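Local coordinates for protein acetyl xylan esterase (Paenibacillus sp. R4, PDB 6AGQ) that probably removes acetyl groups from acetylated xylan and related esters, as a cold-active hexameric serine esterase of the alpha/beta-hydrolase class, at residues 60-63 and 69-72; 119-124 and 158-163; 86-91 and 166-171; 63-68 and 154-159; 48-53 and 100-105. All coordinates share one frame; numbering follows the deposited sequence.

Interaction 1. Residues 60-63 and 69-72; sequences VVYD and PIHG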
# COMPACT_ATOMS: atom_id res chain seq x y z
N VAL A 60 -27.52 -5.48 -31.96
CA VAL A 60 -27.01 -6.29 -33.06
C VAL A 60 -26.48 -7.61 -32.49
O VAL A 60 -25.86 -7.60 -31.40
CB VAL A 60 -25.96 -5.43 -33.78
CG1 VAL A 60 -24.91 -6.25 -34.47
CG2 VAL A 60 -26.66 -4.44 -34.71
N VAL A 61 -26.78 -8.73 -33.17
CA VAL A 61 -26.18 -10.05 -32.90
C VAL A 61 -25.79 -10.69 -34.24
O VAL A 61 -26.55 -10.59 -35.24
CB VAL A 61 -27.06 -10.94 -31.99
CG1 VAL A 61 -28.45 -11.20 -32.56
CG2 VAL A 61 -26.36 -12.26 -31.68
N TYR A 62 -24.55 -11.19 -34.31
CA TYR A 62 -24.15 -12.06 -35.40
C TYR A 62 -23.46 -13.30 -34.87
O TYR A 62 -22.91 -13.30 -33.80
CB TYR A 62 -23.31 -11.32 -36.48
CG TYR A 62 -21.98 -10.77 -36.00
CD1 TYR A 62 -21.88 -9.48 -35.47
CD2 TYR A 62 -20.83 -11.53 -36.08
CE1 TYR A 62 -20.67 -9.01 -34.99
CE2 TYR A 62 -19.62 -11.07 -35.61
CZ TYR A 62 -19.53 -9.79 -35.09
OH TYR A 62 -18.30 -9.34 -34.61
N ASP A 63 -23.44 -14.36 -35.64
CA ASP A 63 -22.73 -15.61 -35.22
C ASP A 63 -21.21 -15.51 -35.45
O ASP A 63 -20.74 -15.05 -36.50
CB ASP A 63 -23.22 -16.82 -36.01
CG ASP A 63 -24.63 -17.30 -35.60
OD1 ASP A 63 -25.25 -16.74 -34.67
OD2 ASP A 63 -25.08 -18.27 -36.24
N PRO A 69 -23.17 -16.34 -30.35
CA PRO A 69 -23.83 -15.09 -30.72
C PRO A 69 -23.07 -13.87 -30.21
O PRO A 69 -23.03 -13.66 -29.01
CB PRO A 69 -25.23 -15.18 -30.03
CG PRO A 69 -25.05 -16.14 -28.92
CD PRO A 69 -23.90 -17.06 -29.28
N ILE A 70 -22.48 -13.09 -31.11
CA ILE A 70 -21.71 -11.92 -30.71
C ILE A 70 -22.65 -10.74 -30.67
O ILE A 70 -23.24 -10.42 -31.66
CB ILE A 70 -20.59 -11.60 -31.70
CG1 ILE A 70 -19.76 -12.86 -32.11
CG2 ILE A 70 -19.76 -10.45 -31.19
CD1 ILE A 70 -19.29 -13.76 -30.96
N HIS A 71 -22.79 -10.10 -29.52
CA HIS A 71 -23.61 -8.89 -29.40
C HIS A 71 -22.88 -7.57 -29.62
O HIS A 71 -21.68 -7.41 -29.38
CB HIS A 71 -24.31 -8.84 -28.06
CG HIS A 71 -25.18 -10.02 -27.83
ND1 HIS A 71 -24.67 -11.24 -27.44
CD2 HIS A 71 -26.51 -10.20 -28.01
CE1 HIS A 71 -25.65 -12.12 -27.35
NE2 HIS A 71 -26.77 -11.52 -27.71
N GLY A 72 -23.61 -6.61 -30.13
CA GLY A 72 -23.06 -5.30 -30.33
C GLY A 72 -24.09 -4.19 -30.43
O GLY A 72 -25.33 -4.39 -30.22
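The antiparallel beta hairpin of strands 55-63 and 69-77, near one end of the mixed alpha/beta-hydrolase sheet, is zipped here next to its turn. Two hydrogen-bonded pairs, Val-60 with Gly-72 and Tyr-62 with Ile-70, alternate with the non-hydrogen-bonded pairs Val-61/His-71 and Asp-63/Pro-69, and the short strands run 154° apart. Ile-70 N gives the straightest bond, 2.7 Å to Tyr-62 O, while Val-60 N meets Gly-72 O at 3.0 Å. Between these bonds, Val-61 CA comes within 3.2 Å of Ile-70 O in a CA-H...O contact.

On the face bearing Tyr-62 and Ile-70, the tyrosine CG sits between backbone N and carbonyl carbon (chi1 63°), which swings the ring across its neighbour. Ile-70 CB lies over one ring face, 4.1 Å from the Tyr-62 centroid, in a CH-pi contact, with CG1 beside CE2 and CG2 near OH. The phenol reaches on to helix 153-170, where its OH is hydrogen-bonded to Asp-160 O. On the other face Val-61 CG2 touches Pro-69 CB at 3.5 Å and also stands over the His-71 imidazole, 4.2 Å from its centroid.

Interaction 2. Residues 119-124 and 158-163; sequences DVRGQG and YLDCIR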
# COMPACT_ATOMS: atom_id res chain seq x y z
N ASP A 119 -19.00 -6.99 -28.15
CA ASP A 119 -18.47 -7.82 -27.07
C ASP A 119 -17.36 -8.80 -27.56
O ASP A 119 -17.47 -9.37 -28.60
CB ASP A 119 -19.54 -8.71 -26.54
CG ASP A 119 -20.64 -7.99 -25.68
OD1 ASP A 119 -20.46 -6.84 -25.17
OD2 ASP A 119 -21.68 -8.67 -25.50
N VAL A 120 -16.37 -9.04 -26.70
CA VAL A 120 -15.34 -10.05 -26.86
C VAL A 120 -15.89 -11.22 -26.05
O VAL A 120 -16.33 -11.05 -24.92
CB VAL A 120 -13.97 -9.62 -26.26
CG1 VAL A 120 -12.95 -10.75 -26.33
CG2 VAL A 120 -13.44 -8.38 -26.95
N ARG A 121 -15.91 -12.38 -26.68
CA ARG A 121 -16.59 -13.55 -26.20
C ARG A 121 -16.26 -14.02 -24.76
O ARG A 121 -15.12 -14.14 -24.35
CB ARG A 121 -16.40 -14.66 -27.21
CG ARG A 121 -14.94 -15.01 -27.43
CD ARG A 121 -14.81 -16.39 -27.98
NE ARG A 121 -15.51 -16.44 -29.26
CZ ARG A 121 -16.01 -17.54 -29.79
NH1 ARG A 121 -16.58 -17.48 -30.98
NH2 ARG A 121 -15.91 -18.71 -29.12
N GLY A 122 -17.28 -14.18 -23.92
CA GLY A 122 -17.03 -14.62 -22.58
C GLY A 122 -16.63 -13.55 -21.61
O GLY A 122 -16.48 -13.86 -20.46
N GLN A 123 -16.47 -12.29 -22.02
CA GLN A 123 -16.03 -11.28 -21.07
C GLN A 123 -17.21 -10.58 -20.35
O GLN A 123 -18.23 -11.20 -20.18
CB GLN A 123 -15.02 -10.36 -21.68
CG GLN A 123 -13.83 -11.17 -22.16
CD GLN A 123 -12.67 -10.33 -22.63
OE1 GLN A 123 -12.67 -9.13 -22.47
NE2 GLN A 123 -11.68 -10.98 -23.23
N GLY A 124 -17.13 -9.31 -19.97
CA GLY A 124 -18.11 -8.76 -19.05
C GLY A 124 -19.43 -8.42 -19.70
O GLY A 124 -20.05 -7.43 -19.31
N TYR A 158 -10.24 -13.44 -32.64
CA TYR A 158 -9.78 -12.72 -33.83
C TYR A 158 -10.71 -12.94 -34.99
O TYR A 158 -11.00 -12.02 -35.77
CB TYR A 158 -8.35 -13.07 -34.24
CG TYR A 158 -7.27 -12.53 -33.33
CD1 TYR A 158 -7.53 -12.06 -32.05
CD2 TYR A 158 -5.97 -12.51 -33.75
CE1 TYR A 158 -6.52 -11.58 -31.24
CE2 TYR A 158 -4.95 -12.08 -32.88
CZ TYR A 158 -5.24 -11.61 -31.67
OH TYR A 158 -4.26 -11.17 -30.83
N LEU A 159 -11.20 -14.15 -35.12
CA LEU A 159 -12.22 -14.42 -36.15
C LEU A 159 -13.52 -13.63 -35.94
O LEU A 159 -14.12 -13.18 -36.91
CB LEU A 159 -12.53 -15.94 -36.19
CG LEU A 159 -11.36 -16.78 -36.63
CD1 LEU A 159 -11.72 -18.26 -36.55
CD2 LEU A 159 -10.84 -16.47 -38.03
N ASP A 160 -14.01 -13.55 -34.70
CA ASP A 160 -15.21 -12.69 -34.39
C ASP A 160 -14.98 -11.24 -34.84
O ASP A 160 -15.90 -10.57 -35.35
CB ASP A 160 -15.52 -12.63 -32.92
CG ASP A 160 -15.85 -14.00 -32.31
OD1 ASP A 160 -16.27 -14.93 -33.05
OD2 ASP A 160 -15.66 -14.15 -31.05
N CYS A 161 -13.72 -10.77 -34.68
CA CYS A 161 -13.30 -9.42 -34.98
C CYS A 161 -13.25 -9.16 -36.46
O CYS A 161 -13.43 -8.03 -36.85
CB CYS A 161 -11.95 -9.04 -34.31
SG CYS A 161 -12.06 -8.94 -32.49
N ILE A 162 -12.92 -10.19 -37.24
CA ILE A 162 -12.95 -10.10 -38.72
C ILE A 162 -14.40 -10.17 -39.20
O ILE A 162 -14.85 -9.50 -40.17
CB ILE A 162 -12.09 -11.24 -39.34
CG1 ILE A 162 -10.58 -10.88 -39.23
CG2 ILE A 162 -12.48 -11.56 -40.81
CD1 ILE A 162 -9.68 -12.10 -39.42
N ARG A 163 -15.17 -11.01 -38.51
CA ARG A 163 -16.59 -11.08 -38.81
C ARG A 163 -17.36 -9.79 -38.48
O ARG A 163 -18.37 -9.52 -39.14
CB ARG A 163 -17.18 -12.33 -38.15
CG ARG A 163 -16.66 -13.58 -38.81
CD ARG A 163 -16.88 -14.81 -37.96
NE ARG A 163 -18.26 -15.27 -38.04
CZ ARG A 163 -18.80 -15.96 -39.02
NH1 ARG A 163 -18.09 -16.35 -40.10
NH2 ARG A 163 -20.09 -16.31 -38.91
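Arg-121 holds Asp-160 side-on with two nitrogens, joining the loop after strand 114-118 to helix 153-170. NE gives the shorter and straighter bond, 2.9 Å to Asp-160 OD2 at 168°, and NH1 reaches Asp-160 OD1 at 3.3 Å; a weak third bond runs from NH1 to OD2. Both oxygens use their syn lone pairs, and guanidinium and carboxylate planes are nearly coplanar, 17° apart. The arginine chain sets off above its own backbone (chi1 59°) and bends again at chi3, wrapping CB, CG and CD round OD2 before NE meets it. Asp-160 extends toward the loop with CG beside its backbone N, and the two side chains cross at about a right angle.

Arg-121 stands in a type II turn from Val-120 to Gln-123, closed by Gln-123 N bonding to Val-120 O, with Gly-122 at positive phi. Asp-66 and Asp-129 also form salt bridges with its guanidinium. A leucine here would probably leave the carboxylates of Asp-160, Asp-66 and Asp-129 close together without their shared positive mate. With three carboxylates round one buried arginine, negative charge would outweigh positive here, and the guanidinium probably eases the repulsion among them.

Interaction 3. Residues 86-91 and 166-171; sequences LPVLVK and DFVCSR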
# COMPACT_ATOMS: atom_id res chain seq x y z
N LEU A 86 -21.54 5.87 -46.21
CA LEU A 86 -21.12 6.20 -44.87
C LEU A 86 -19.79 5.55 -44.56
O LEU A 86 -19.68 4.31 -44.62
CB LEU A 86 -22.15 5.72 -43.81
CG LEU A 86 -23.51 6.39 -43.81
CD1 LEU A 86 -24.32 5.91 -42.63
CD2 LEU A 86 -23.43 7.90 -43.74
N PRO A 87 -18.81 6.35 -44.16
CA PRO A 87 -17.63 5.71 -43.54
C PRO A 87 -17.97 4.99 -42.23
O PRO A 87 -19.07 5.16 -41.70
CB PRO A 87 -16.63 6.87 -43.36
CG PRO A 87 -17.40 8.15 -43.56
CD PRO A 87 -18.73 7.82 -44.19
N VAL A 88 -17.09 4.12 -41.76
CA VAL A 88 -17.45 3.29 -40.61
C VAL A 88 -16.26 3.06 -39.68
O VAL A 88 -15.17 2.87 -40.13
CB VAL A 88 -18.15 1.94 -40.99
CG1 VAL A 88 -17.25 0.98 -41.73
CG2 VAL A 88 -18.69 1.21 -39.78
N LEU A 89 -16.54 3.07 -38.38
CA LEU A 89 -15.57 2.79 -37.35
C LEU A 89 -15.99 1.54 -36.55
O LEU A 89 -17.14 1.39 -36.06
CB LEU A 89 -15.45 4.03 -36.48
CG LEU A 89 -14.26 4.01 -35.53
CD1 LEU A 89 -13.69 5.40 -35.42
CD2 LEU A 89 -14.64 3.43 -34.16
N VAL A 90 -15.06 0.63 -36.40
CA VAL A 90 -15.30 -0.56 -35.55
C VAL A 90 -14.44 -0.44 -34.32
O VAL A 90 -13.17 -0.32 -34.39
CB VAL A 90 -15.02 -1.88 -36.35
CG1 VAL A 90 -15.16 -3.09 -35.48
CG2 VAL A 90 -15.99 -2.00 -37.53
N LYS A 91 -15.12 -0.43 -33.19
CA LYS A 91 -14.50 -0.34 -31.89
C LYS A 91 -14.42 -1.73 -31.16
O LYS A 91 -15.41 -2.44 -31.04
CB LYS A 91 -15.30 0.63 -31.03
CG LYS A 91 -14.84 0.75 -29.61
CD LYS A 91 -15.44 1.94 -28.88
CE LYS A 91 -14.89 2.01 -27.46
NZ LYS A 91 -15.66 3.01 -26.67
N ASP A 166 -17.14 -8.13 -41.72
CA ASP A 166 -18.21 -8.76 -42.56
C ASP A 166 -19.57 -8.12 -42.23
O ASP A 166 -20.37 -7.89 -43.11
CB ASP A 166 -18.41 -10.32 -42.36
CG ASP A 166 -17.15 -11.19 -42.70
OD1 ASP A 166 -16.21 -10.71 -43.35
OD2 ASP A 166 -17.13 -12.41 -42.32
N PHE A 167 -19.85 -7.92 -40.95
CA PHE A 167 -21.12 -7.27 -40.58
C PHE A 167 -21.21 -5.84 -41.13
O PHE A 167 -22.21 -5.51 -41.80
CB PHE A 167 -21.39 -7.22 -39.09
CG PHE A 167 -22.65 -6.45 -38.72
CD1 PHE A 167 -23.90 -7.05 -38.82
CD2 PHE A 167 -22.58 -5.09 -38.31
CE1 PHE A 167 -25.05 -6.32 -38.52
CE2 PHE A 167 -23.72 -4.36 -37.98
CZ PHE A 167 -24.96 -4.97 -38.08
N VAL A 168 -20.22 -5.00 -40.87
CA VAL A 168 -20.36 -3.64 -41.35
C VAL A 168 -20.40 -3.60 -42.87
O VAL A 168 -21.14 -2.77 -43.42
CB VAL A 168 -19.36 -2.60 -40.77
CG1 VAL A 168 -19.57 -2.49 -39.27
CG2 VAL A 168 -17.90 -2.83 -41.14
N CYS A 169 -19.65 -4.48 -43.55
CA CYS A 169 -19.67 -4.50 -45.04
C CYS A 169 -21.01 -5.00 -45.62
O CYS A 169 -21.43 -4.57 -46.69
CB CYS A 169 -18.53 -5.33 -45.60
SG CYS A 169 -16.98 -4.47 -45.36
N SER A 170 -21.68 -5.88 -44.89
CA SER A 170 -23.08 -6.22 -45.23
C SER A 170 -24.12 -5.08 -45.08
O SER A 170 -25.24 -5.23 -45.60
CB SER A 170 -23.54 -7.41 -44.41
OG SER A 170 -23.90 -6.99 -43.09
N ARG A 171 -23.81 -3.98 -44.38
CA ARG A 171 -24.77 -2.85 -44.30
C ARG A 171 -24.74 -2.09 -45.61
O ARG A 171 -23.69 -1.72 -46.10
CB ARG A 171 -24.48 -1.89 -43.13
CG ARG A 171 -24.36 -2.56 -41.75
CD ARG A 171 -25.65 -3.27 -41.31
NE ARG A 171 -25.69 -4.68 -41.69
CZ ARG A 171 -26.74 -5.49 -41.62
NH1 ARG A 171 -27.90 -5.08 -41.15
NH2 ARG A 171 -26.62 -6.76 -41.97
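Val-168 of helix 153-170 projects onto strand 86-92 and meets two valines, Val-88 and Val-90, that alternate along the strand and face it. Starting at CB, the Val-168 side chain already lies 4.0 Å from Val-88 CG2. Its CG1 branch, turned away from the carbonyl carbon and beside the backbone N (chi1 -62°), settles between the two strand residues, 3.8 Å from Val-88 CG2 and 4.0 Å from Val-90 CG2. The CG2 branch meets Val-88 CG1 at 3.9 Å and Val-90 CG2 at 4.2 Å. Val-88 thus offers both methyls, whereas Val-90 touches with CG2.

This is helix-on-sheet packing of the alpha/beta-hydrolase fold: the helix lies against one face of the central sheet, with Leu-116 of strand 114-118 also touching Val-168. Just beyond, Ser-170 OG bonds to Phe-167 O and receives NE and NH2 of Arg-171, whose guanidinium lies over one face of the Phe-167 ring, NE toward its rim. With Val-168 cut back to alanine, both touching methyls go, which is likely to leave a gap facing Val-88 and Val-90. No hydrogen bond crosses between the segments; branched aliphatic groups meet at van der Waals distance, so the join rests on shape and apolar burial.

Interaction 4. Residues 63-68 and 154-159; sequences DGADGT and YKQVYL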
# COMPACT_ATOMS: atom_id res chain seq x y z
N ASP A 63 -23.44 -14.36 -35.64
CA ASP A 63 -22.73 -15.61 -35.22
C ASP A 63 -21.21 -15.51 -35.45
O ASP A 63 -20.74 -15.05 -36.50
CB ASP A 63 -23.22 -16.82 -36.01
CG ASP A 63 -24.63 -17.30 -35.60
OD1 ASP A 63 -25.25 -16.74 -34.67
OD2 ASP A 63 -25.08 -18.27 -36.24
N GLY A 64 -20.44 -15.98 -34.46
CA GLY A 64 -19.03 -16.26 -34.68
C GLY A 64 -18.89 -17.52 -35.53
O GLY A 64 -19.88 -18.18 -35.86
N ALA A 65 -17.66 -17.84 -35.85
CA ALA A 65 -17.35 -18.98 -36.69
C ALA A 65 -17.77 -20.29 -36.05
O ALA A 65 -18.22 -21.16 -36.78
CB ALA A 65 -15.86 -19.01 -37.01
N ASP A 66 -17.71 -20.39 -34.72
CA ASP A 66 -18.21 -21.57 -34.00
C ASP A 66 -19.69 -21.44 -33.53
O ASP A 66 -20.17 -22.22 -32.71
CB ASP A 66 -17.24 -21.96 -32.83
CG ASP A 66 -17.31 -20.97 -31.61
OD1 ASP A 66 -17.94 -19.88 -31.74
OD2 ASP A 66 -16.72 -21.26 -30.52
N GLY A 67 -20.44 -20.49 -34.05
CA GLY A 67 -21.83 -20.34 -33.61
C GLY A 67 -22.11 -19.49 -32.36
O GLY A 67 -23.26 -19.30 -32.03
N THR A 68 -21.09 -19.00 -31.65
CA THR A 68 -21.33 -18.06 -30.51
C THR A 68 -22.07 -16.75 -31.00
O THR A 68 -21.63 -16.15 -31.95
CB THR A 68 -19.96 -17.65 -29.91
OG1 THR A 68 -19.15 -18.80 -29.65
CG2 THR A 68 -20.12 -16.85 -28.65
N TYR A 154 -7.79 -16.77 -28.17
CA TYR A 154 -7.80 -15.63 -29.09
C TYR A 154 -7.97 -16.03 -30.52
O TYR A 154 -8.19 -15.13 -31.35
CB TYR A 154 -6.65 -14.62 -28.87
CG TYR A 154 -6.85 -13.69 -27.66
CD1 TYR A 154 -7.75 -12.60 -27.72
CD2 TYR A 154 -6.11 -13.87 -26.49
CE1 TYR A 154 -7.97 -11.77 -26.62
CE2 TYR A 154 -6.26 -13.02 -25.40
CZ TYR A 154 -7.19 -11.98 -25.45
OH TYR A 154 -7.34 -11.17 -24.38
N LYS A 155 -7.97 -17.33 -30.84
CA LYS A 155 -8.25 -17.69 -32.22
C LYS A 155 -9.68 -17.30 -32.62
O LYS A 155 -9.86 -16.54 -33.52
CB LYS A 155 -8.00 -19.15 -32.51
CG LYS A 155 -8.13 -19.48 -33.99
CD LYS A 155 -7.99 -20.98 -34.27
CE LYS A 155 -9.32 -21.62 -34.53
NZ LYS A 155 -9.14 -23.09 -34.60
N GLN A 156 -10.67 -17.84 -31.93
CA GLN A 156 -12.03 -17.48 -32.20
C GLN A 156 -12.31 -16.00 -31.91
O GLN A 156 -13.13 -15.39 -32.62
CB GLN A 156 -13.03 -18.40 -31.45
CG GLN A 156 -13.15 -19.78 -32.08
CD GLN A 156 -13.93 -19.76 -33.40
OE1 GLN A 156 -14.81 -18.92 -33.61
NE2 GLN A 156 -13.56 -20.65 -34.30
N VAL A 157 -11.60 -15.36 -30.96
CA VAL A 157 -11.77 -13.89 -30.78
C VAL A 157 -11.40 -13.10 -32.04
O VAL A 157 -12.15 -12.21 -32.49
CB VAL A 157 -11.01 -13.38 -29.52
CG1 VAL A 157 -11.18 -11.91 -29.31
CG2 VAL A 157 -11.53 -14.13 -28.28
N TYR A 158 -10.24 -13.44 -32.64
CA TYR A 158 -9.78 -12.72 -33.83
C TYR A 158 -10.71 -12.94 -34.99
O TYR A 158 -11.00 -12.02 -35.77
CB TYR A 158 -8.35 -13.07 -34.24
CG TYR A 158 -7.27 -12.53 -33.33
CD1 TYR A 158 -7.53 -12.06 -32.05
CD2 TYR A 158 -5.97 -12.51 -33.75
CE1 TYR A 158 -6.52 -11.58 -31.24
CE2 TYR A 158 -4.95 -12.08 -32.88
CZ TYR A 158 -5.24 -11.61 -31.67
OH TYR A 158 -4.26 -11.17 -30.83
N LEU A 159 -11.20 -14.15 -35.12
CA LEU A 159 -12.22 -14.42 -36.15
C LEU A 159 -13.52 -13.63 -35.94
O LEU A 159 -14.12 -13.18 -36.91
CB LEU A 159 -12.53 -15.94 -36.19
CG LEU A 159 -11.36 -16.78 -36.63
CD1 LEU A 159 -11.72 -18.26 -36.55
CD2 LEU A 159 -10.84 -16.47 -38.03
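Gln-156 turns its CG beside the backbone N and bends at chi2 (-73°), which brings its amide up to Ala-65 and Asp-66. Asp-66 answers with a first torsion of 73°, folding its carboxylate over that amide. The two planes stack 14° apart, with Gln-156 CD 4.0 Å from Asp-66 CG. Gln-156 OE1 also takes a weak, bent bond from Asp-66 N, 3.4 Å long, and lies 3.6 Å from Ala-65 CB. The same methyl, Ala-65 CB, also touches Leu-159 CD1, about one turn on along the helix, at 4.2 Å.

The loop is the turn of the hairpin between strands 55-63 and 69-77, a type I beta turn from Gly-64 to Gly-67 resting on helix 153-170. Gly-67 N closes it onto Gly-64 O, and Gly-67 has the positive phi that suits glycine. Asp-66 also makes an Asx turn: its OD1 accepts from Thr-68 N at 3.3 Å and from Thr-68 OG1 at 2.6 Å, both donors on one face of the carboxylate plane. The same OD1 forms a salt bridge with Arg-121, whose side chain also touches Gln-156, while Ser-35 of helix 24-36 packs on Ala-65.

Interaction 5. Residues 48-53 and 100-105; sequences QDYPLK and GYPNEL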
# COMPACT_ATOMS: atom_id res chain seq x y z
N GLN A 48 -35.85 1.82 -29.64
CA GLN A 48 -36.89 2.85 -29.57
C GLN A 48 -36.71 3.63 -28.25
O GLN A 48 -36.30 3.04 -27.24
CB GLN A 48 -38.31 2.22 -29.63
CG GLN A 48 -38.60 1.20 -30.75
CD GLN A 48 -38.56 1.76 -32.18
OE1 GLN A 48 -37.94 1.15 -33.05
NE2 GLN A 48 -39.20 2.90 -32.43
N ASP A 49 -36.98 4.93 -28.24
CA ASP A 49 -36.91 5.72 -26.98
C ASP A 49 -35.54 5.70 -26.26
O ASP A 49 -35.45 5.39 -25.07
CB ASP A 49 -38.00 5.25 -25.98
CG ASP A 49 -38.16 6.21 -24.76
OD1 ASP A 49 -38.23 7.44 -24.98
OD2 ASP A 49 -38.21 5.71 -23.60
N TYR A 50 -34.48 5.97 -27.02
CA TYR A 50 -33.18 6.31 -26.45
C TYR A 50 -33.30 7.82 -26.44
O TYR A 50 -33.97 8.38 -27.33
CB TYR A 50 -32.00 5.85 -27.35
CG TYR A 50 -30.68 5.84 -26.65
CD1 TYR A 50 -30.40 4.86 -25.72
CD2 TYR A 50 -29.71 6.81 -26.88
CE1 TYR A 50 -29.18 4.82 -25.05
CE2 TYR A 50 -28.46 6.78 -26.21
CZ TYR A 50 -28.19 5.78 -25.28
OH TYR A 50 -26.95 5.66 -24.54
N PRO A 51 -32.65 8.50 -25.48
CA PRO A 51 -32.76 9.99 -25.46
C PRO A 51 -32.18 10.74 -26.69
O PRO A 51 -32.75 11.72 -27.11
CB PRO A 51 -32.00 10.38 -24.19
CG PRO A 51 -31.93 9.13 -23.38
CD PRO A 51 -31.87 7.99 -24.34
N LEU A 52 -31.05 10.29 -27.24
CA LEU A 52 -30.50 10.85 -28.51
C LEU A 52 -31.37 10.44 -29.70
O LEU A 52 -31.43 9.26 -30.05
CB LEU A 52 -29.06 10.38 -28.77
CG LEU A 52 -27.85 11.17 -28.25
CD1 LEU A 52 -28.18 12.18 -27.14
CD2 LEU A 52 -26.78 10.20 -27.77
N LYS A 53 -32.05 11.42 -30.28
CA LYS A 53 -32.82 11.25 -31.51
C LYS A 53 -32.05 11.69 -32.77
O LYS A 53 -32.51 11.43 -33.84
CB LYS A 53 -34.16 11.97 -31.37
CG LYS A 53 -35.21 11.56 -32.39
CD LYS A 53 -36.66 11.76 -31.88
CE LYS A 53 -37.58 12.41 -32.91
NZ LYS A 53 -37.29 13.87 -33.02
N GLY A 100 -20.24 -1.76 -24.18
CA GLY A 100 -20.55 -0.49 -23.53
C GLY A 100 -21.95 0.07 -23.81
O GLY A 100 -22.93 -0.69 -23.94
N TYR A 101 -22.04 1.38 -24.02
CA TYR A 101 -23.34 2.02 -24.11
C TYR A 101 -23.33 2.78 -25.41
O TYR A 101 -22.27 3.26 -25.81
CB TYR A 101 -23.60 2.94 -22.87
CG TYR A 101 -23.50 2.21 -21.55
CD1 TYR A 101 -22.25 2.04 -20.89
CD2 TYR A 101 -24.64 1.67 -20.94
CE1 TYR A 101 -22.16 1.35 -19.68
CE2 TYR A 101 -24.56 0.98 -19.73
CZ TYR A 101 -23.33 0.83 -19.10
OH TYR A 101 -23.30 0.14 -17.89
N PRO A 102 -24.49 2.90 -26.06
CA PRO A 102 -24.49 3.54 -27.38
C PRO A 102 -24.06 5.01 -27.42
O PRO A 102 -23.50 5.46 -28.43
CB PRO A 102 -25.96 3.41 -27.84
CG PRO A 102 -26.58 2.37 -26.95
CD PRO A 102 -25.81 2.36 -25.69
N ASN A 103 -24.28 5.77 -26.34
CA ASN A 103 -23.84 7.20 -26.31
C ASN A 103 -22.32 7.40 -26.52
O ASN A 103 -21.90 8.45 -26.97
CB ASN A 103 -24.24 7.90 -24.98
CG ASN A 103 -23.57 7.26 -23.78
OD1 ASN A 103 -23.93 6.19 -23.38
ND2 ASN A 103 -22.54 7.89 -23.26
N GLU A 104 -21.52 6.38 -26.23
CA GLU A 104 -20.09 6.40 -26.50
C GLU A 104 -19.72 6.30 -27.97
O GLU A 104 -18.55 6.44 -28.31
CB GLU A 104 -19.41 5.21 -25.81
CG GLU A 104 -19.56 5.13 -24.29
CD GLU A 104 -18.90 3.86 -23.77
OE1 GLU A 104 -17.91 3.41 -24.42
OE2 GLU A 104 -19.37 3.29 -22.75
N LEU A 105 -20.66 5.99 -28.84
CA LEU A 105 -20.42 6.01 -30.27
C LEU A 105 -20.97 7.28 -30.95
O LEU A 105 -20.77 7.48 -32.14
CB LEU A 105 -21.06 4.77 -30.89
CG LEU A 105 -20.63 3.43 -30.28
CD1 LEU A 105 -21.37 2.25 -30.91
CD2 LEU A 105 -19.12 3.27 -30.44
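A loop-to-loop contact between Tyr-50 and the Pro-102/Asn-103 corner sits at the periphery of the fold, about 23 Å from the chain centre, where the connection between strands 43-46 and 55-63 meets the segment leading to helix 106-110. Tyr-50 is the long arm. With CG anti to the backbone N (chi1 -164°), its ring extends across to the other loop and arrives with the hydroxyl end foremost. The pyrrolidine of Pro-102 lies obliquely to the ring, Pro-102 CG 4.0 Å from Tyr-50 CE1 and Pro-102 CD 3.7 Å from Tyr-50 OH. Beyond it, Tyr-50 OH accepts a weak hydrogen bond from Asn-103 N, 3.2 Å long with an angle of 134°. Asn-103 CB comes within 3.5 Å of Tyr-50 OH, and the amide plane lies only 16° from that of the ring although the side chains cross at about a right angle. Leu-52 adds a looser touch, CD2 to Asn-103 CB at 4.4 Å.

Ile-57 of strand 55-63 packs against both Tyr-50 and Pro-102, seating the pair on the sheet. Met-314 of the third subunit packs on Pro-51 and Leu-52, and Glu-310 of that subunit on Asn-103, so the corner also belongs to a hexamer interface. The contact is largely van der Waals packing of the Tyr-50 ring and hydroxyl on Pro-102 and Asn-103, and the long, bent bond probably adds only modestly.

Interactions 2, 3 and 4 share helix 153-170, which lies against the central sheet. Interaction 1 supplies the hairpin strands, and its turn forms interaction 4; the two have Asp-63 in common. Between centres, interactions 2 and 4 are about 6 Å apart, tied by the salt bridge between Arg-121 and Asp-66, and interactions 1 and 2 about 9 Å, meeting through bonds of Tyr-62 and Asp-63 to the helix. Interaction 3 packs farther along the helix, its centre about 15 Å from that of interaction 2. Interaction 5 lies at the rim, about 27 Å from interaction 4 between centres, yet touches interaction 3 through Lys-91. Segment 48-53 comes first along the chain and the helix last; the helix ties together the hairpin, strand 86-92 and the loop after strand 114-118.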